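Local coordinates for protein epsin-1 (Saccharomyces cerevisiae, PDB 5LOZ) that binds phosphoinositide-rich membranes through its ENTH domain, the part present here, and serves endocytosis as an adaptor that also binds clathrin and ubiquitin, at residues Val21-Asp24 with Ser25-Leu29; Ser75-Cys78 with Val79-Cys82; Glu128-Asn131 with Met132-Gly136. All coordinates share one frame; numbering follows the deposited sequence.

Contact 1. Residues Val21-Asp24 with Ser25-Leu29; sequences VSKD and SLIEL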
ATOM      1  N   VAL A  21      -9.453   4.037  -2.259  1.00 14.46           N
ATOM      2  CA  VAL A  21      -8.442   5.092  -2.255  1.00 15.33           C
ATOM      3  C   VAL A  21      -8.671   5.992  -3.480  1.00 17.72           C
ATOM      4  O   VAL A  21      -8.897   5.508  -4.602  1.00 18.18           O
ATOM      5  CB  VAL A  21      -7.015   4.498  -2.281  1.00 16.71           C
ATOM      6  CG1 VAL A  21      -5.970   5.593  -2.230  1.00 12.44           C
ATOM      7  CG2 VAL A  21      -6.839   3.499  -1.116  1.00 10.98           C
ATOM      8  N   SER A  22      -8.664   7.297  -3.251  1.00 17.87           N
ATOM      9  CA  SER A  22      -8.766   8.266  -4.324  1.00 19.96           C
ATOM     10  C   SER A  22      -7.591   8.173  -5.343  1.00 20.62           C
ATOM     11  O   SER A  22      -6.403   7.978  -4.958  1.00 15.51           O
ATOM     12  CB  SER A  22      -8.818   9.681  -3.720  1.00 22.39           C
ATOM     13  OG  SER A  22      -8.259  10.666  -4.577  1.00 28.47           O
ATOM     14  N   LYS A  23      -7.925   8.333  -6.625  1.00 22.26           N
ATOM     15  CA  LYS A  23      -6.905   8.421  -7.689  1.00 23.54           C
ATOM     16  C   LYS A  23      -5.951   9.589  -7.459  1.00 22.30           C
ATOM     17  O   LYS A  23      -4.759   9.478  -7.651  1.00 16.47           O
ATOM     18  CB  LYS A  23      -7.580   8.582  -9.058  1.00 25.40           C
ATOM     19  CG  LYS A  23      -6.686   8.193 -10.236  1.00 31.09           C
ATOM     20  CD  LYS A  23      -7.364   8.499 -11.608  1.00 40.37           C
ATOM     21  CE  LYS A  23      -8.718   7.746 -11.781  1.00 44.32           C
ATOM     22  NZ  LYS A  23      -9.264   7.738 -13.192  1.00 46.05           N
ATOM     23  N   ASP A  24      -6.501  10.725  -7.066  1.00 23.71           N
ATOM     24  CA  ASP A  24      -5.728  11.892  -6.660  1.00 24.18           C
ATOM     25  C   ASP A  24      -4.558  11.503  -5.730  1.00 23.02           C
ATOM     26  O   ASP A  24      -3.376  11.848  -5.974  1.00 22.51           O
ATOM     27  CB  ASP A  24      -6.643  12.835  -5.851  1.00 26.30           C
ATOM     28  CG  ASP A  24      -7.135  13.991  -6.634  1.00 33.25           C
ATOM     29  OD1 ASP A  24      -8.334  13.953  -7.020  1.00 41.94           O
ATOM     30  OD2 ASP A  24      -6.332  14.947  -6.828  1.00 42.85           O
ATOM     31  N   SER A  25      -4.912  10.833  -4.634  1.00 19.37           N
ATOM     32  CA  SER A  25      -3.952  10.448  -3.602  1.00 18.22           C
ATOM     33  C   SER A  25      -2.870   9.514  -4.151  1.00 14.70           C
ATOM     34  O   SER A  25      -1.694   9.711  -3.888  1.00 12.49           O
ATOM     35  CB  SER A  25      -4.678   9.787  -2.417  1.00 17.90           C
ATOM     36  OG  SER A  25      -5.586  10.703  -1.833  1.00 22.34           O
ATOM     37  N   LEU A  26      -3.270   8.522  -4.929  1.00 11.47           N
ATOM     38  CA  LEU A  26      -2.333   7.569  -5.440  1.00 13.06           C
ATOM     39  C   LEU A  26      -1.275   8.224  -6.346  1.00 12.70           C
ATOM     40  O   LEU A  26      -0.104   7.933  -6.251  1.00 11.23           O
ATOM     41  CB  LEU A  26      -3.070   6.433  -6.143  1.00 12.99           C
ATOM     42  CG  LEU A  26      -3.963   5.553  -5.221  1.00 15.47           C
ATOM     43  CD1 LEU A  26      -4.967   4.789  -6.031  1.00 15.33           C
ATOM     44  CD2 LEU A  26      -3.139   4.583  -4.402  1.00 14.13           C
ATOM     45  N   ILE A  27      -1.719   9.078  -7.251  1.00 15.67           N
ATOM     46  CA  ILE A  27      -0.825   9.746  -8.183  1.00 16.08           C
ATOM     47  C   ILE A  27       0.164  10.607  -7.427  1.00 16.11           C
ATOM     48  O   ILE A  27       1.383  10.562  -7.691  1.00 14.76           O
ATOM     49  CB  ILE A  27      -1.627  10.590  -9.211  1.00 16.49           C
ATOM     50  CG1 ILE A  27      -2.338   9.679 -10.209  1.00 17.77           C
ATOM     51  CG2 ILE A  27      -0.715  11.622  -9.949  1.00 21.00           C
ATOM     52  CD1 ILE A  27      -3.420  10.365 -10.904  1.00 20.95           C
ATOM     53  N   GLU A  28      -0.335  11.366  -6.447  1.00 14.76           N
ATOM     54  CA  GLU A  28       0.544  12.205  -5.662  1.00 16.19           C
ATOM     55  C   GLU A  28       1.528  11.382  -4.817  1.00 14.33           C
ATOM     56  O   GLU A  28       2.663  11.764  -4.674  1.00 14.50           O
ATOM     57  CB  GLU A  28      -0.284  13.163  -4.787  1.00 17.84           C
ATOM     58  CG  GLU A  28       0.507  14.368  -4.344  1.00 23.37           C
ATOM     59  CD  GLU A  28      -0.332  15.462  -3.680  1.00 33.54           C
ATOM     60  OE1 GLU A  28       0.294  16.353  -3.038  1.00 38.61           O
ATOM     61  OE2 GLU A  28      -1.587  15.426  -3.797  1.00 39.29           O
ATOM     62  N   LEU A  29       1.089  10.252  -4.242  1.00 13.73           N
ATOM     63  CA  LEU A  29       1.988   9.399  -3.437  1.00 12.23           C
ATOM     64  C   LEU A  29       3.086   8.759  -4.306  1.00 11.09           C
ATOM     65  O   LEU A  29       4.244   8.671  -3.897  1.00 12.85           O
ATOM     66  CB  LEU A  29       1.178   8.320  -2.688  1.00 12.43           C
ATOM     67  CG  LEU A  29       0.356   8.826  -1.496  1.00 11.88           C
ATOM     68  CD1 LEU A  29      -0.597   7.769  -0.985  1.00 11.43           C
ATOM     69  CD2 LEU A  29       1.275   9.306  -0.330  1.00 16.57           C
TER

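Contact 2. Residues Ser75-Cys78 with Val79-Cys82; sequences SENC and VLWC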
ATOM      1  N   SER A  75       8.809   5.044  -7.282  1.00 13.92           N
ATOM      2  CA  SER A  75      10.254   4.788  -7.230  1.00 16.41           C
ATOM      3  C   SER A  75      10.621   3.303  -7.068  1.00 17.34           C
ATOM      4  O   SER A  75       9.949   2.556  -6.352  1.00 15.80           O
ATOM      5  CB  SER A  75      10.822   5.571  -6.017  1.00 17.60           C
ATOM      6  OG  SER A  75      12.051   5.051  -5.584  1.00 18.72           O
ATOM      7  N   GLU A  76      11.718   2.874  -7.685  1.00 16.95           N
ATOM      8  CA  GLU A  76      12.208   1.505  -7.480  1.00 17.77           C
ATOM      9  C   GLU A  76      12.408   1.193  -5.987  1.00 15.56           C
ATOM     10  O   GLU A  76      12.362   0.067  -5.570  1.00 17.62           O
ATOM     11  CB  GLU A  76      13.558   1.257  -8.211  1.00 19.62           C
ATOM     12  CG  GLU A  76      13.541   1.385  -9.680  1.00 24.88           C
ATOM     13  CD  GLU A  76      12.754   0.287 -10.434  1.00 29.19           C
ATOM     14  OE1 GLU A  76      12.409  -0.771  -9.865  1.00 33.71           O
ATOM     15  OE2 GLU A  76      12.450   0.533 -11.622  1.00 31.29           O
ATOM     16  N   ASN A  77      12.643   2.216  -5.196  1.00 16.35           N
ATOM     17  CA  ASN A  77      12.805   2.079  -3.765  1.00 16.22           C
ATOM     18  C   ASN A  77      11.567   1.502  -3.077  1.00 16.28           C
ATOM     19  O   ASN A  77      11.684   0.828  -2.055  1.00 14.56           O
ATOM     20  CB  ASN A  77      13.183   3.416  -3.144  1.00 17.39           C
ATOM     21  CG  ASN A  77      14.634   3.779  -3.428  1.00 20.77           C
ATOM     22  OD1 ASN A  77      15.500   2.911  -3.436  1.00 19.75           O
ATOM     23  ND2 ASN A  77      14.896   5.057  -3.675  1.00 21.78           N
ATOM     24  N   CYS A  78      10.387   1.740  -3.667  1.00 14.18           N
ATOM     25  CA  CYS A  78       9.173   1.096  -3.171  1.00 13.87           C
ATOM     26  C   CYS A  78       9.207  -0.437  -3.312  1.00 12.62           C
ATOM     27  O   CYS A  78       8.746  -1.163  -2.424  1.00  9.67           O
ATOM     28  CB  CYS A  78       7.961   1.668  -3.868  1.00 14.43           C
ATOM     29  SG  CYS A  78       7.821   3.444  -3.597  1.00 14.95           S
ATOM     30  N   VAL A  79       9.750  -0.926  -4.426  1.00 12.84           N
ATOM     31  CA  VAL A  79       9.879  -2.346  -4.621  1.00 10.26           C
ATOM     32  C   VAL A  79      10.854  -2.878  -3.595  1.00 12.05           C
ATOM     33  O   VAL A  79      10.570  -3.874  -2.918  1.00 12.26           O
ATOM     34  CB  VAL A  79      10.311  -2.733  -6.009  1.00 12.11           C
ATOM     35  CG1 VAL A  79      10.474  -4.274  -6.105  1.00 11.58           C
ATOM     36  CG2 VAL A  79       9.293  -2.203  -7.054  1.00 12.62           C
ATOM     37  N   LEU A  80      11.998  -2.207  -3.455  1.00 13.48           N
ATOM     38  CA  LEU A  80      13.016  -2.598  -2.457  1.00 14.13           C
ATOM     39  C   LEU A  80      12.417  -2.726  -1.074  1.00 13.67           C
ATOM     40  O   LEU A  80      12.638  -3.730  -0.391  1.00  9.90           O
ATOM     41  CB  LEU A  80      14.183  -1.593  -2.410  1.00 13.20           C
ATOM     42  CG  LEU A  80      15.415  -1.861  -3.283  1.00 19.61           C
ATOM     43  CD1 LEU A  80      15.105  -2.732  -4.503  1.00 16.99           C
ATOM     44  CD2 LEU A  80      16.104  -0.516  -3.674  1.00 15.90           C
ATOM     45  N   TRP A  81      11.676  -1.699  -0.666  1.00 11.52           N
ATOM     46  CA  TRP A  81      11.075  -1.683   0.642  1.00 12.37           C
ATOM     47  C   TRP A  81      10.173  -2.939   0.860  1.00 13.35           C
ATOM     48  O   TRP A  81      10.330  -3.643   1.846  1.00 16.07           O
ATOM     49  CB  TRP A  81      10.268  -0.426   0.852  1.00 12.65           C
ATOM     50  CG  TRP A  81       9.663  -0.309   2.204  1.00 16.00           C
ATOM     51  CD1 TRP A  81      10.231   0.273   3.310  1.00 16.44           C
ATOM     52  CD2 TRP A  81       8.375  -0.783   2.622  1.00 16.62           C
ATOM     53  NE1 TRP A  81       9.375   0.190   4.379  1.00 18.29           N
ATOM     54  CE2 TRP A  81       8.233  -0.456   3.992  1.00 18.97           C
ATOM     55  CE3 TRP A  81       7.339  -1.476   1.982  1.00 16.99           C
ATOM     56  CZ2 TRP A  81       7.075  -0.776   4.726  1.00 23.40           C
ATOM     57  CZ3 TRP A  81       6.181  -1.799   2.723  1.00 20.16           C
ATOM     58  CH2 TRP A  81       6.066  -1.441   4.065  1.00 22.54           C
ATOM     59  N   CYS A  82       9.248  -3.192  -0.066  1.00 13.99           N
ATOM     60  CA  CYS A  82       8.404  -4.362  -0.030  1.00 16.50           C
ATOM     61  C   CYS A  82       9.180  -5.650   0.186  1.00 16.89           C
ATOM     62  O   CYS A  82       8.750  -6.499   0.964  1.00 17.69           O
ATOM     63  CB  CYS A  82       7.573  -4.499  -1.310  1.00 17.17           C
ATOM     64  SG  CYS A  82       6.231  -3.403  -1.415  1.00 17.62           S
TER

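Contact 3. Residues Glu128-Asn131 with Met132-Gly136; sequences EERN and MNIKG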
ATOM      1  N   GLU A 128       7.550  -5.396 -16.760  1.00 15.27           N
ATOM      2  CA  GLU A 128       6.772  -4.832 -17.859  1.00 15.79           C
ATOM      3  C   GLU A 128       5.747  -3.758 -17.424  1.00 16.71           C
ATOM      4  O   GLU A 128       5.559  -2.741 -18.087  1.00 19.35           O
ATOM      5  CB  GLU A 128       6.058  -5.948 -18.642  1.00 14.98           C
ATOM      6  CG  GLU A 128       6.966  -6.766 -19.435  1.00 16.63           C
ATOM      7  CD  GLU A 128       6.377  -8.118 -19.785  1.00 20.46           C
ATOM      8  OE1 GLU A 128       5.129  -8.202 -20.007  1.00 15.53           O
ATOM      9  OE2 GLU A 128       7.171  -9.108 -19.813  1.00 19.43           O
ATOM     10  N   GLU A 129       5.078  -3.973 -16.313  1.00 14.90           N
ATOM     11  CA  GLU A 129       4.230  -2.920 -15.798  1.00 16.28           C
ATOM     12  C   GLU A 129       5.026  -1.658 -15.581  1.00 16.12           C
ATOM     13  O   GLU A 129       4.594  -0.554 -15.976  1.00 15.49           O
ATOM     14  CB  GLU A 129       3.579  -3.363 -14.482  1.00 16.41           C
ATOM     15  CG  GLU A 129       2.649  -2.396 -13.885  1.00 18.40           C
ATOM     16  CD  GLU A 129       1.244  -2.397 -14.460  1.00 14.66           C
ATOM     17  OE1 GLU A 129       0.908  -3.248 -15.301  1.00 27.15           O
ATOM     18  OE2 GLU A 129       0.466  -1.528 -14.043  1.00 21.33           O
ATOM     19  N   ARG A 130       6.168  -1.775 -14.909  1.00 14.55           N
ATOM     20  CA  ARG A 130       6.940  -0.586 -14.575  1.00 16.26           C
ATOM     21  C   ARG A 130       7.541   0.098 -15.826  1.00 16.97           C
ATOM     22  O   ARG A 130       7.544   1.326 -15.912  1.00 17.47           O
ATOM     23  CB  ARG A 130       8.017  -0.884 -13.533  1.00 15.84           C
ATOM     24  CG  ARG A 130       7.448  -1.204 -12.127  1.00 15.32           C
ATOM     25  CD  ARG A 130       8.511  -1.485 -11.115  1.00 12.11           C
ATOM     26  NE  ARG A 130       9.431  -0.367 -10.966  1.00 15.05           N
ATOM     27  CZ  ARG A 130       9.155   0.748 -10.314  1.00 17.41           C
ATOM     28  NH1 ARG A 130       7.990   0.859  -9.704  1.00 16.03           N
ATOM     29  NH2 ARG A 130      10.037   1.742 -10.256  1.00 17.14           N
ATOM     30  N   ASN A 131       8.037  -0.680 -16.778  1.00 17.12           N
ATOM     31  CA  ASN A 131       8.472  -0.121 -18.061  1.00 20.55           C
ATOM     32  C   ASN A 131       7.361   0.650 -18.758  1.00 20.91           C
ATOM     33  O   ASN A 131       7.560   1.727 -19.305  1.00 22.78           O
ATOM     34  CB  ASN A 131       8.931  -1.230 -19.010  1.00 21.03           C
ATOM     35  CG  ASN A 131      10.301  -1.759 -18.676  1.00 22.60           C
ATOM     36  OD1 ASN A 131      11.048  -1.164 -17.869  1.00 22.03           O
ATOM     37  ND2 ASN A 131      10.652  -2.898 -19.299  1.00 23.01           N
ATOM     38  N   MET A 132       6.172   0.066 -18.730  1.00 21.34           N
ATOM     39  CA  MET A 132       5.025   0.662 -19.297  1.00 20.42           C
ATOM     40  C   MET A 132       4.624   1.937 -18.588  1.00 19.35           C
ATOM     41  O   MET A 132       4.310   2.944 -19.267  1.00 18.25           O
ATOM     42  CB  MET A 132       3.873  -0.313 -19.244  1.00 20.62           C
ATOM     43  CG  MET A 132       2.586   0.243 -19.791  1.00 24.25           C
ATOM     44  SD  MET A 132       1.327  -1.088 -19.932  1.00 27.65           S
ATOM     45  CE  MET A 132       2.373  -2.482 -19.827  1.00 16.14           C
ATOM     46  N   ASN A 133       4.640   1.911 -17.241  1.00 15.53           N
ATOM     47  CA  ASN A 133       4.103   2.989 -16.456  1.00 16.08           C
ATOM     48  C   ASN A 133       5.081   4.114 -16.229  1.00 15.89           C
ATOM     49  O   ASN A 133       4.693   5.249 -16.022  1.00 18.78           O
ATOM     50  CB  ASN A 133       3.625   2.480 -15.100  1.00 14.68           C
ATOM     51  CG  ASN A 133       2.399   1.543 -15.196  1.00 19.02           C
ATOM     52  OD1 ASN A 133       1.566   1.673 -16.085  1.00 15.81           O
ATOM     53  ND2 ASN A 133       2.327   0.573 -14.285  1.00 15.06           N
ATOM     54  N   ILE A 134       6.365   3.805 -16.229  1.00 16.89           N
ATOM     55  CA  ILE A 134       7.377   4.775 -15.811  1.00 16.65           C
ATOM     56  C   ILE A 134       8.247   5.187 -17.003  1.00 18.60           C
ATOM     57  O   ILE A 134       9.067   4.409 -17.512  1.00 16.39           O
ATOM     58  CB  ILE A 134       8.264   4.253 -14.704  1.00 15.25           C
ATOM     59  CG1 ILE A 134       7.415   3.803 -13.485  1.00 15.48           C
ATOM     60  CG2 ILE A 134       9.286   5.280 -14.307  1.00 17.81           C
ATOM     61  CD1 ILE A 134       8.194   3.181 -12.411  1.00 11.72           C
ATOM     62  N   LYS A 135       8.055   6.419 -17.431  1.00 20.09           N
ATOM     63  CA  LYS A 135       8.874   7.002 -18.510  1.00 26.05           C
ATOM     64  C   LYS A 135       9.976   7.877 -17.896  1.00 28.07           C
ATOM     65  O   LYS A 135       9.666   8.776 -17.087  1.00 30.74           O
ATOM     66  CB  LYS A 135       8.004   7.868 -19.410  1.00 26.43           C
ATOM     67  CG  LYS A 135       6.674   7.208 -19.879  1.00 30.26           C
ATOM     68  CD  LYS A 135       6.928   6.148 -20.944  1.00 30.39           C
ATOM     69  CE  LYS A 135       6.468   4.792 -20.533  1.00 27.97           C
ATOM     70  NZ  LYS A 135       6.817   3.787 -21.535  1.00 22.41           N
ATOM     71  N   GLY A 136      11.247   7.632 -18.223  1.00 31.47           N
ATOM     72  CA  GLY A 136      11.746   6.393 -18.803  1.00 32.55           C
ATOM     73  C   GLY A 136      12.490   5.691 -17.665  1.00 35.41           C
ATOM     74  O   GLY A 136      13.538   6.172 -17.214  1.00 37.27           O
TER
HETATM   75  O   HOH W   1       9.727   3.122 -19.552  1.00 25.55           O

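Contact 1. Residues Val21-Asp24 with Ser25-Leu29
Leu-26 folds back over the start of helix 23-32 to meet Val-21, the residue before the N-cap. Leu-26 CB lies 3.8 Å from Lys-23 O. Further out, Leu-26 CG has two neighbours on one side, Ser-22 O at 3.5 Å and Val-21 CG1 at 3.6 Å. Of the two methyls, CD2 packs on Val-21 CG1 and CD1 rests nearer Ser-22 O. The two side chains cross at about a right angle; Val-21 offers CG1 because that branch is anti to its backbone N (chi1 -178°).

Ser-22 is the N-cap. Its OG accepts a weak bond from Ser-25 N at 3.4 Å, while its carbonyl opens the helical series by accepting from Leu-26 N at 3.2 Å. Ile-27 N to Lys-23 O and Glu-28 N to Asp-24 O continue that series. Ile-27 CD1 lies alongside Lys-23 CG at 4.0 Å, and Ile-27 also touches Tyr-69 of helix 57-73. Val-21 touches Lys-62 and Thr-65 of that helix, and Ser-25 touches Ala-13 of helix 5-13.

Such chemistry marks a capped helix start: a serine hydroxyl weakly caps the amide of Ser-25, while the firmer evidence is the backbone series and the Val-21 to Leu-26 contact, a hydrophobic staple across the loop-to-helix junction.

Contact 2. Residues Ser75-Cys78 with Val79-Cys82
This is a local contact within the first turns of helix 76-84, an N-capped helix of the ENTH domain's alpha-alpha superhelix, packed against helices 36-50 and 57-73. The cap is Ser-75, whose OG accepts from Asn-77 N at 2.9 Å. Carbonyl Glu-76 O then takes two amides: Leu-80 N at 3.1 Å with a nearly straight N-H (170°), and Val-79 N in a weak, bent bond (122°). Trp-81 N to Asn-77 O and Cys-82 N to Cys-78 O carry the ladder onward.

Among side chains, Leu-80 CD2 approaches the amide oxygen OD1 of Asn-77 at 3.5 Å, on an exposed flank. The buried flank belongs to Cys-78, Val-79 and Cys-82, which touch Leu-70, Ile-71 and Ile-67 of helix 57-73; Cys-78 also meets Phe-39 of helix 36-50. With CG anti to its backbone N (chi1 -177°), Trp-81 carries its indole away from residues 75-78, and the side chain touches Met-43 and Asp-47 of helix 36-50. Glu-76 sends its carboxylate to Arg-137 and Arg-130, both salt bridges through OE2.

Sulfur and aliphatic groups thus make up the buried face, against the exposed pair Asn-77 and Leu-80. Separately, a hydroxyl caps the helix start, and two arginines probably balance the charge of Glu-76.

Contact 3. Residues Glu128-Asn131 with Met132-Gly136
Polar side chains meet first between Glu-129 and Asn-133, one turn apart near the C-terminal end of helix 123-133. Asn-133 ND2 donates to Glu-129 OE2 at 2.8 Å with a fairly straight N-H (165°). The oxygen lies practically in the amide plane, but the donor comes from above the carboxylate, whose plane is turned 77° from that of the amide. A bend at chi2 of Glu-129 (82°) brings the carboxylate to the N-H of the Asn-133 amide, and Glu-129 CG comes within 3.0 Å of Asn-133 ND2. Both ends have further partners: OE2 forms a salt bridge with Arg-72, and ND2 also donates to Arg-72 O.

An apolar methyl on a flat cation joins Ile-134 to Arg-130, which run side by side in the same direction. Ile-134 CD1 covers one face of the guanidinium, displaced toward its rim, and sits 3.2 Å from Arg-130 NH2. The N-H groups of the guanidinium are used outside the pair, NH1 on Ile-71 O and NH2 on Gly-74 O.

Backbone bonds end the helix. Met-132 N to Glu-128 O, Asn-133 N to Glu-129 O and Ile-134 N to Arg-130 O are all helical i+4 bonds, the last formed by the first residue to leave helical torsions.

Side-chain and water bonds gather on Asn-131. Lys-135 curls back and its NZ donates to Asn-131 O at 3.1 Å. A water donates to that same carbonyl and to Ile-134 O, while Asn-131 OD1 accepts from Arg-137.

One C-terminal carbonyl, Asn-131 O, therefore goes to an ammonium group and a water, and the positive charge of Lys-135 would probably interact favourably with the negative end of the helix dipole. Glu-129 and Arg-130 are anchored by their bonds to residues 71-74, with Asn-133 and Ile-134 packed on them.

In the fold
The three contacts follow one another along the chain, on three separate helices of the ENTH superhelix: contact 1 at the start of helix 23-32, contact 2 at the start of helix 76-84, contact 3 at the end of helix 123-133. Contacts 2 and 3 touch, with centres about 14 Å apart; the salt bridge between Glu-76 and Arg-130 joins them, and Val-79 packs on the aliphatic part of Arg-130. Contact 1 stands apart, its centre about 18 Å from either of the others. Helix 57-73 relates contacts 1 and 2, since side chains of both pack on it. The last helix of the chain is thereby tied to the beginning of helix 76-84.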